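Local coordinates for protein CRISPR-associated endonuclease Cas1 (Thermotoga maritima, PDB 4XTK) that probably acts as a metal-dependent double-stranded DNA endonuclease in CRISPR adaptive immunity, working as a homodimer that assembles with Cas2, at residues I193-S198 / E273-F278. Sequence-based numbering, arbitrary orientation.
Sequences ISFGNS and EGKSLF
With CG swung anti to the backbone N in Phe195 (chi1 -176°), and likewise in Phe278, each phenyl ring reaches across to the other helix, and the side chains pass alongside each other. They join helices 188-208 and 272-287 in the helical part of the Cas1 fold, away from the predicted manganese-binding residues. The axes of segments 193-198 and 273-278 approach to 11.5 Å and cross at -50°, a wide spacing that large aromatic side chains can bridge. The rings form an offset edge-to-face pair, their centroids separated by 5.3 Å. Their planes stand 79° apart, and the edge of Phe195 is directed at the face of Phe278. Glycine suits position 196 because its bare CA lets the far end of the Phe278 ring lie against the backbone, CE1 being 3.6 Å from Gly196 CA. Leu192 and Leu199 of helix 188-208, and Leu246 of helix 230-252, also touch Phe278, making it the more deeply buried ring. Lys275, partly exposed, suits its place because its aliphatic chain lies obliquely against the Phe195 ring, while a bend at chi4 accompanies the hydrogen bond from NZ to Leu270 O. Along that chain, Lys275 CG and CE each lie 3.9 Å from Phe195 CE1.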
loop_
_atom_site.group_PDB
_atom_site.type_symbol
_atom_site.label_atom_id
_atom_site.label_comp_id
_atom_site.label_asym_id
_atom_site.label_seq_id
_atom_site.Cartn_x
_atom_site.Cartn_y
_atom_site.Cartn_z
ATOM N N ILE E 193 -14.129 -21.229 18.271
ATOM C CA ILE E 193 -14.727 -20.000 17.762
ATOM C C ILE E 193 -13.651 -18.935 17.532
ATOM O O ILE E 193 -13.625 -18.289 16.485
ATOM C CB ILE E 193 -15.804 -19.449 18.719
ATOM C CG1 ILE E 193 -16.900 -20.493 18.949
ATOM C CG2 ILE E 193 -16.398 -18.155 18.172
ATOM C CD1 ILE E 193 -17.624 -20.900 17.692
ATOM N N SER E 194 -12.755 -18.774 18.502
ATOM C CA SER E 194 -11.658 -17.824 18.366
ATOM C C SER E 194 -10.791 -18.163 17.169
ATOM O O SER E 194 -10.424 -17.279 16.391
ATOM C CB SER E 194 -10.801 -17.790 19.628
ATOM O OG SER E 194 -11.509 -17.180 20.693
ATOM N N PHE E 195 -10.477 -19.445 17.018
ATOM C CA PHE E 195 -9.637 -19.882 15.912
ATOM C C PHE E 195 -10.327 -19.644 14.570
ATOM O O PHE E 195 -9.724 -19.091 13.650
ATOM C CB PHE E 195 -9.267 -21.354 16.066
ATOM C CG PHE E 195 -8.335 -21.844 15.005
ATOM C CD1 PHE E 195 -6.999 -21.476 15.016
ATOM C CD2 PHE E 195 -8.797 -22.659 13.981
ATOM C CE1 PHE E 195 -6.128 -21.921 14.024
ATOM C CE2 PHE E 195 -7.936 -23.111 12.990
ATOM C CZ PHE E 195 -6.600 -22.740 13.011
ATOM N N GLY E 196 -11.589 -20.057 14.468
ATOM C CA GLY E 196 -12.375 -19.853 13.265
ATOM C C GLY E 196 -12.499 -18.380 12.906
ATOM O O GLY E 196 -12.322 -17.997 11.743
ATOM N N ASN E 197 -12.799 -17.553 13.904
ATOM C CA ASN E 197 -12.908 -16.115 13.688
ATOM C C ASN E 197 -11.631 -15.520 13.127
ATOM O O ASN E 197 -11.673 -14.735 12.182
ATOM C CB ASN E 197 -13.282 -15.401 14.982
ATOM C CG ASN E 197 -14.758 -15.486 15.272
ATOM O OD1 ASN E 197 -15.522 -16.042 14.480
ATOM N ND2 ASN E 197 -15.170 -14.945 16.407
ATOM N N SER E 198 -10.498 -15.904 13.707
ATOM C CA SER E 198 -9.208 -15.424 13.237
ATOM C C SER E 198 -9.008 -15.774 11.761
ATOM O O SER E 198 -8.563 -14.930 10.978
ATOM C CB SER E 198 -8.072 -15.997 14.082
ATOM O OG SER E 198 -7.744 -17.312 13.670
ATOM N N GLU E 273 -2.801 -31.097 14.639
ATOM C CA GLU E 273 -3.773 -31.925 13.931
ATOM C C GLU E 273 -5.163 -31.286 13.987
ATOM O O GLU E 273 -5.859 -31.206 12.970
ATOM C CB GLU E 273 -3.811 -33.349 14.499
ATOM C CG GLU E 273 -3.305 -33.484 15.928
ATOM C CD GLU E 273 -3.544 -34.867 16.514
ATOM O OE1 GLU E 273 -4.407 -35.598 15.983
ATOM O OE2 GLU E 273 -2.886 -35.218 17.519
ATOM N N GLY E 274 -5.555 -30.813 15.167
ATOM C CA GLY E 274 -6.822 -30.121 15.330
ATOM C C GLY E 274 -6.898 -28.861 14.486
ATOM O O GLY E 274 -7.962 -28.501 13.972
ATOM N N LYS E 275 -5.763 -28.190 14.330
ATOM C CA LYS E 275 -5.717 -26.996 13.504
ATOM C C LYS E 275 -5.870 -27.358 12.029
ATOM O O LYS E 275 -6.650 -26.732 11.308
ATOM C CB LYS E 275 -4.416 -26.226 13.744
ATOM C CG LYS E 275 -4.441 -25.312 14.962
ATOM C CD LYS E 275 -3.149 -24.510 15.072
ATOM C CE LYS E 275 -3.222 -23.440 16.160
ATOM N NZ LYS E 275 -2.986 -23.964 17.537
ATOM N N SER E 276 -5.137 -28.376 11.586
ATOM C CA SER E 276 -5.164 -28.768 10.181
ATOM C C SER E 276 -6.566 -29.205 9.775
ATOM O O SER E 276 -7.086 -28.755 8.749
ATOM C CB SER E 276 -4.157 -29.886 9.897
ATOM O OG SER E 276 -4.450 -31.041 10.656
ATOM N N LEU E 277 -7.182 -30.064 10.583
ATOM C CA LEU E 277 -8.542 -30.509 10.304
ATOM C C LEU E 277 -9.496 -29.319 10.201
ATOM O O LEU E 277 -10.347 -29.270 9.313
ATOM C CB LEU E 277 -9.028 -31.480 11.379
ATOM C CG LEU E 277 -10.387 -32.133 11.098
ATOM C CD1 LEU E 277 -10.326 -33.628 11.371
ATOM C CD2 LEU E 277 -11.496 -31.487 11.915
ATOM N N PHE E 278 -9.343 -28.355 11.102
ATOM C CA PHE E 278 -10.213 -27.194 11.089
ATOM C C PHE E 278 -9.971 -26.340 9.841
ATOM O O PHE E 278 -10.915 -25.878 9.197
ATOM C CB PHE E 278 -10.017 -26.354 12.356
ATOM C CG PHE E 278 -11.095 -25.336 12.566
ATOM C CD1 PHE E 278 -11.080 -24.141 11.876
ATOM C CD2 PHE E 278 -12.145 -25.592 13.426
ATOM C CE1 PHE E 278 -12.076 -23.218 12.051
ATOM C CE2 PHE E 278 -13.148 -24.668 13.607
ATOM C CZ PHE E 278 -13.113 -23.480 12.919
#